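Sca-family protein (Rickettsia rickettsii, PDB 4LQ8) forms the N-terminal head part of surface cell antigen 4, a 120 kDa rickettsial antigen that probably acts in cell adhesion. Local coordinates at residues N80-E83 with Q84-D88; T249-K253 with D254-Y258. All blocks are in the same frame, centred on the assembly; numbering follows the deposited sequence.

Both contacts are local, made by residues that follow one another without a gap, yet they represent two different ways a chain holds its own shape. Interaction 1 lies on helix 64-90, where repeated backbone bonds set side chains in rows and the apolar row is buried against other helices. Interaction 2 is a turn in the connection between strands 236-245 and 258-265, closed by a backbone bond from Lys255 to Ser252, with one small apolar touch and mostly exposed, charged residues around it. The centres of interactions 1 and 2 are about 28 Å apart. The first belongs to the helical part, the second to a connection between two strands of the mixed sheet.

Interaction 1 of 2, residues N80-E83 with Q84-D88; sequences NLIE and QILKD
Ile85 is the meeting point of two apolar neighbours one turn back along the helix: its CD1 lies 4.1 Å from Leu81 CG and equally 4.1 Å from Ile82 CD1. The long branch gets there because CG1 stands beside the backbone N and then runs out extended (chi2 170°), sending the terminal methyl back toward the preceding turn; on the way CG1 passes 3.4 Å from Leu81 O. Leu86 repeats the theme on the adjoining row, with CD1 at 4.2 Å from Ile82 CG2, so Ile82 serves both followers through different branches, its CD1 for one and its CG2 for the other. Beneath these side chains runs the i to i+4 ladder of an alpha-helix, one rung of which joins Leu86 N to Ile82 O at 2.8 Å.

The solvent side is looser. Glu83 and Lys87 have the i, i+4 spacing suited to an ion pair, but Glu83 OE1 and Lys87 NZ stay 6.0 Å apart. The lysine chain instead bends at its third torsion (-89°), which brings CE over the backbone to 3.6 Å from Glu83 O. On the face turned to helices 125-132 and 135-155, the buried Gln84 has a firm polar partner: its NE2 donates to Asp88 OD1 at 2.8 Å, the acceptor lying nearly in the amide plane while the donor comes from above the carboxylate plane. The other oxygen of Asp88 makes a salt bridge with Lys134, so this carboxylate is gripped twice.

The helix packs on four others: Leu81 meets Phe119, Ile85 meets Phe118 and Ile82 both rings of helix 116-120; Ile82, Ile85 and Leu86 meet Ile105 of helix 95-111; Leu81, Gln84 and Ile85 touch Ala131 of helix 125-132; and Leu81 reaches Leu137 of helix 135-155.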
loop_
_atom_site.group_PDB
_atom_site.type_symbol
_atom_site.label_atom_id
_atom_site.label_comp_id
_atom_site.label_asym_id
_atom_site.label_seq_id
_atom_site.Cartn_x
_atom_site.Cartn_y
_atom_site.Cartn_z
ATOM N N ASN A 80 -10.197 11.636 4.020
ATOM C CA ASN A 80 -9.804 12.085 5.352
ATOM C C ASN A 80 -8.681 13.110 5.257
ATOM O O ASN A 80 -8.717 14.085 5.988
ATOM C CB ASN A 80 -9.419 10.937 6.253
ATOM C CG ASN A 80 -10.606 10.115 6.620
ATOM O OD1 ASN A 80 -11.449 10.537 7.394
ATOM N ND2 ASN A 80 -10.679 8.918 6.085
ATOM N N LEU A 81 -7.731 12.914 4.325
ATOM C CA LEU A 81 -6.619 13.852 4.101
ATOM C C LEU A 81 -7.131 15.234 3.654
ATOM O O LEU A 81 -6.706 16.242 4.203
ATOM C CB LEU A 81 -5.632 13.266 3.077
ATOM C CG LEU A 81 -4.485 14.152 2.578
ATOM C CD1 LEU A 81 -3.627 14.692 3.732
ATOM C CD2 LEU A 81 -3.606 13.351 1.609
ATOM N N ILE A 82 -8.041 15.269 2.678
ATOM C CA ILE A 82 -8.637 16.525 2.199
ATOM C C ILE A 82 -9.376 17.254 3.328
ATOM O O ILE A 82 -9.209 18.469 3.463
ATOM C CB ILE A 82 -9.518 16.280 0.937
ATOM C CG1 ILE A 82 -8.630 15.900 -0.297
ATOM C CG2 ILE A 82 -10.458 17.465 0.638
ATOM C CD1 ILE A 82 -7.621 16.920 -0.724
ATOM N N GLU A 83 -10.145 16.510 4.158
ATOM C CA GLU A 83 -10.857 17.065 5.308
ATOM C C GLU A 83 -9.866 17.756 6.244
ATOM O O GLU A 83 -10.135 18.875 6.676
ATOM C CB GLU A 83 -11.625 15.976 6.068
ATOM C CG GLU A 83 -12.986 15.696 5.463
ATOM C CD GLU A 83 -13.902 16.901 5.436
ATOM O OE1 GLU A 83 -14.018 17.577 6.485
ATOM O OE2 GLU A 83 -14.409 17.233 4.340
ATOM N N GLN A 84 -8.700 17.104 6.507
ATOM C CA GLN A 84 -7.654 17.662 7.357
ATOM C C GLN A 84 -7.061 18.927 6.728
ATOM O O GLN A 84 -6.879 19.906 7.443
ATOM C CB GLN A 84 -6.563 16.625 7.702
ATOM C CG GLN A 84 -5.523 17.162 8.709
ATOM C CD GLN A 84 -6.106 17.460 10.067
ATOM O OE1 GLN A 84 -6.630 16.576 10.741
ATOM N NE2 GLN A 84 -6.035 18.708 10.500
ATOM N N ILE A 85 -6.797 18.915 5.397
ATOM C CA ILE A 85 -6.269 20.086 4.688
ATOM C C ILE A 85 -7.277 21.241 4.831
ATOM O O ILE A 85 -6.873 22.353 5.178
ATOM C CB ILE A 85 -5.923 19.784 3.197
ATOM C CG1 ILE A 85 -4.775 18.742 3.086
ATOM C CG2 ILE A 85 -5.564 21.102 2.444
ATOM C CD1 ILE A 85 -4.484 18.176 1.663
ATOM N N LEU A 86 -8.590 20.961 4.605
ATOM C CA LEU A 86 -9.638 21.993 4.740
ATOM C C LEU A 86 -9.678 22.573 6.143
ATOM O O LEU A 86 -9.866 23.782 6.284
ATOM C CB LEU A 86 -11.026 21.492 4.311
ATOM C CG LEU A 86 -11.186 21.148 2.797
ATOM C CD1 LEU A 86 -12.565 20.539 2.537
ATOM C CD2 LEU A 86 -10.980 22.376 1.895
ATOM N N LYS A 87 -9.477 21.729 7.181
ATOM C CA LYS A 87 -9.435 22.221 8.565
ATOM C C LYS A 87 -8.183 23.085 8.761
ATOM O O LYS A 87 -8.277 24.149 9.360
ATOM C CB LYS A 87 -9.436 21.061 9.583
ATOM C CG LYS A 87 -10.790 20.371 9.739
ATOM C CD LYS A 87 -10.706 19.245 10.758
ATOM C CE LYS A 87 -10.309 17.925 10.149
ATOM N NZ LYS A 87 -10.275 16.855 11.171
ATOM N N ASP A 88 -7.017 22.623 8.267
ATOM C CA ASP A 88 -5.753 23.353 8.379
ATOM C C ASP A 88 -5.827 24.745 7.741
ATOM O O ASP A 88 -5.246 25.682 8.284
ATOM C CB ASP A 88 -4.597 22.552 7.765
ATOM C CG ASP A 88 -4.165 21.309 8.531
ATOM O OD1 ASP A 88 -4.723 21.055 9.625
ATOM O OD2 ASP A 88 -3.221 20.627 8.071
#

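Interaction 2 of 2, residues T249-K253 with D254-Y258; sequences TKPSK and DKAVY
Ser252 and Lys255 close a tight reversal of the backbone, Lys255 N donating to Ser252 O at 3.1 Å across four residues. The two central residues, Lys253 and Asp254, both have right-handed helical backbone angles, as a type I beta turn requires; the chain is extended at Ser252 and again from Ala256, after Lys255 at the end of the turn. The bond is bent at the acceptor, with a C=O...N angle of 123° and the donor well above the carbonyl plane.

Closure of the turn brings Ala256 back against the incoming chain. Its CB sits 3.5 Å from Ser252 O, and CG of the proline ring also reaches it: Pro251 CG is 4.0 Å from Ala256 CA and 4.1 Å from Ala256 CB, so the ring meets the alanine through one corner rather than a broad face. These two buried residues make the apolar part of the contact.

Outside them, the Ser252 hydroxyl is turned in between its own backbone N and carbonyl carbon (chi1 62°), which places OG over the turn, 3.9 Å from Lys255 N and 4.0 Å from Lys255 CG; the latter is a van der Waals touch along the aliphatic start of the lysine. The charged ends lead elsewhere. Lys253 NZ donates to the backbone oxygen of Glu29, and Asp254 OD1 forms a salt bridge with Lys150 of helix 135-155, so the two corner residues tie the turn to the chain's modelled beginning and to a helix.

Pro251 also packs on Val242 and Tyr302, residues of two sheet strands, while Val257 bonds through its backbone to Ala243 just before strand 258-265. This is a type I beta turn within the connection between adjacent antiparallel strands of the mixed sheet.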
loop_
_atom_site.group_PDB
_atom_site.type_symbol
_atom_site.label_atom_id
_atom_site.label_comp_id
_atom_site.label_asym_id
_atom_site.label_seq_id
_atom_site.Cartn_x
_atom_site.Cartn_y
_atom_site.Cartn_z
ATOM N N THR A 249 8.070 -10.823 12.900
ATOM C CA THR A 249 6.917 -11.722 13.075
ATOM C C THR A 249 5.622 -11.041 12.594
ATOM O O THR A 249 5.539 -9.808 12.531
ATOM C CB THR A 249 6.788 -12.215 14.532
ATOM O OG1 THR A 249 6.563 -11.093 15.370
ATOM C CG2 THR A 249 8.010 -12.970 15.013
ATOM N N LYS A 250 4.607 -11.848 12.286
ATOM C CA LYS A 250 3.324 -11.359 11.793
ATOM C C LYS A 250 2.472 -10.773 12.912
ATOM O O LYS A 250 2.544 -11.254 14.040
ATOM C CB LYS A 250 2.585 -12.456 11.001
ATOM C CG LYS A 250 3.341 -12.845 9.714
ATOM C CD LYS A 250 2.569 -13.738 8.755
ATOM C CE LYS A 250 2.544 -15.200 9.127
ATOM N NZ LYS A 250 1.369 -15.539 9.971
ATOM N N PRO A 251 1.702 -9.691 12.667
ATOM C CA PRO A 251 0.856 -9.159 13.748
ATOM C C PRO A 251 -0.416 -10.001 13.874
ATOM O O PRO A 251 -0.654 -10.895 13.042
ATOM C CB PRO A 251 0.496 -7.767 13.232
ATOM C CG PRO A 251 0.449 -7.925 11.742
ATOM C CD PRO A 251 1.480 -8.962 11.399
ATOM N N SER A 252 -1.260 -9.694 14.865
ATOM C CA SER A 252 -2.532 -10.403 14.967
ATOM C C SER A 252 -3.489 -9.841 13.892
ATOM O O SER A 252 -3.297 -8.715 13.413
ATOM C CB SER A 252 -3.135 -10.254 16.365
ATOM O OG SER A 252 -3.416 -8.894 16.654
ATOM N N LYS A 253 -4.492 -10.634 13.503
ATOM C CA LYS A 253 -5.533 -10.283 12.532
ATOM C C LYS A 253 -6.182 -8.939 12.854
ATOM O O LYS A 253 -6.475 -8.189 11.929
ATOM C CB LYS A 253 -6.623 -11.378 12.488
ATOM C CG LYS A 253 -6.300 -12.555 11.580
ATOM C CD LYS A 253 -7.376 -13.636 11.698
ATOM C CE LYS A 253 -7.212 -14.768 10.712
ATOM N NZ LYS A 253 -6.097 -15.684 11.076
ATOM N N ASP A 254 -6.394 -8.634 14.155
ATOM C CA ASP A 254 -7.042 -7.390 14.604
ATOM C C ASP A 254 -6.231 -6.113 14.401
ATOM O O ASP A 254 -6.824 -5.042 14.347
ATOM C CB ASP A 254 -7.489 -7.492 16.075
ATOM C CG ASP A 254 -8.829 -8.200 16.242
ATOM O OD1 ASP A 254 -9.811 -7.783 15.582
ATOM O OD2 ASP A 254 -8.888 -9.194 17.011
ATOM N N LYS A 255 -4.904 -6.212 14.312
ATOM C CA LYS A 255 -3.994 -5.071 14.148
ATOM C C LYS A 255 -3.337 -5.028 12.764
ATOM O O LYS A 255 -2.597 -4.090 12.463
ATOM C CB LYS A 255 -2.887 -5.134 15.219
ATOM C CG LYS A 255 -3.382 -4.885 16.636
ATOM C CD LYS A 255 -2.222 -4.824 17.617
ATOM C CE LYS A 255 -2.668 -4.656 19.053
ATOM N NZ LYS A 255 -3.193 -3.289 19.325
ATOM N N ALA A 256 -3.594 -6.046 11.940
ATOM C CA ALA A 256 -2.963 -6.247 10.640
ATOM C C ALA A 256 -3.306 -5.243 9.564
ATOM O O ALA A 256 -4.470 -4.987 9.290
ATOM C CB ALA A 256 -3.259 -7.637 10.130
ATOM N N VAL A 257 -2.269 -4.717 8.928
ATOM C CA VAL A 257 -2.365 -3.853 7.745
ATOM C C VAL A 257 -1.520 -4.513 6.669
ATOM O O VAL A 257 -0.725 -5.395 6.984
ATOM C CB VAL A 257 -2.036 -2.374 7.982
ATOM C CG1 VAL A 257 -3.183 -1.693 8.720
ATOM C CG2 VAL A 257 -0.704 -2.206 8.707
ATOM N N TYR A 258 -1.725 -4.137 5.411
ATOM C CA TYR A 258 -1.125 -4.809 4.263
ATOM C C TYR A 258 -0.627 -3.875 3.179
ATOM O O TYR A 258 -1.064 -2.729 3.068
ATOM C CB TYR A 258 -2.218 -5.702 3.604
ATOM C CG TYR A 258 -2.824 -6.743 4.526
ATOM C CD1 TYR A 258 -3.837 -6.409 5.422
ATOM C CD2 TYR A 258 -2.396 -8.063 4.495
ATOM C CE1 TYR A 258 -4.338 -7.341 6.332
ATOM C CE2 TYR A 258 -2.925 -9.019 5.367
ATOM C CZ TYR A 258 -3.885 -8.646 6.291
ATOM O OH TYR A 258 -4.423 -9.566 7.141
#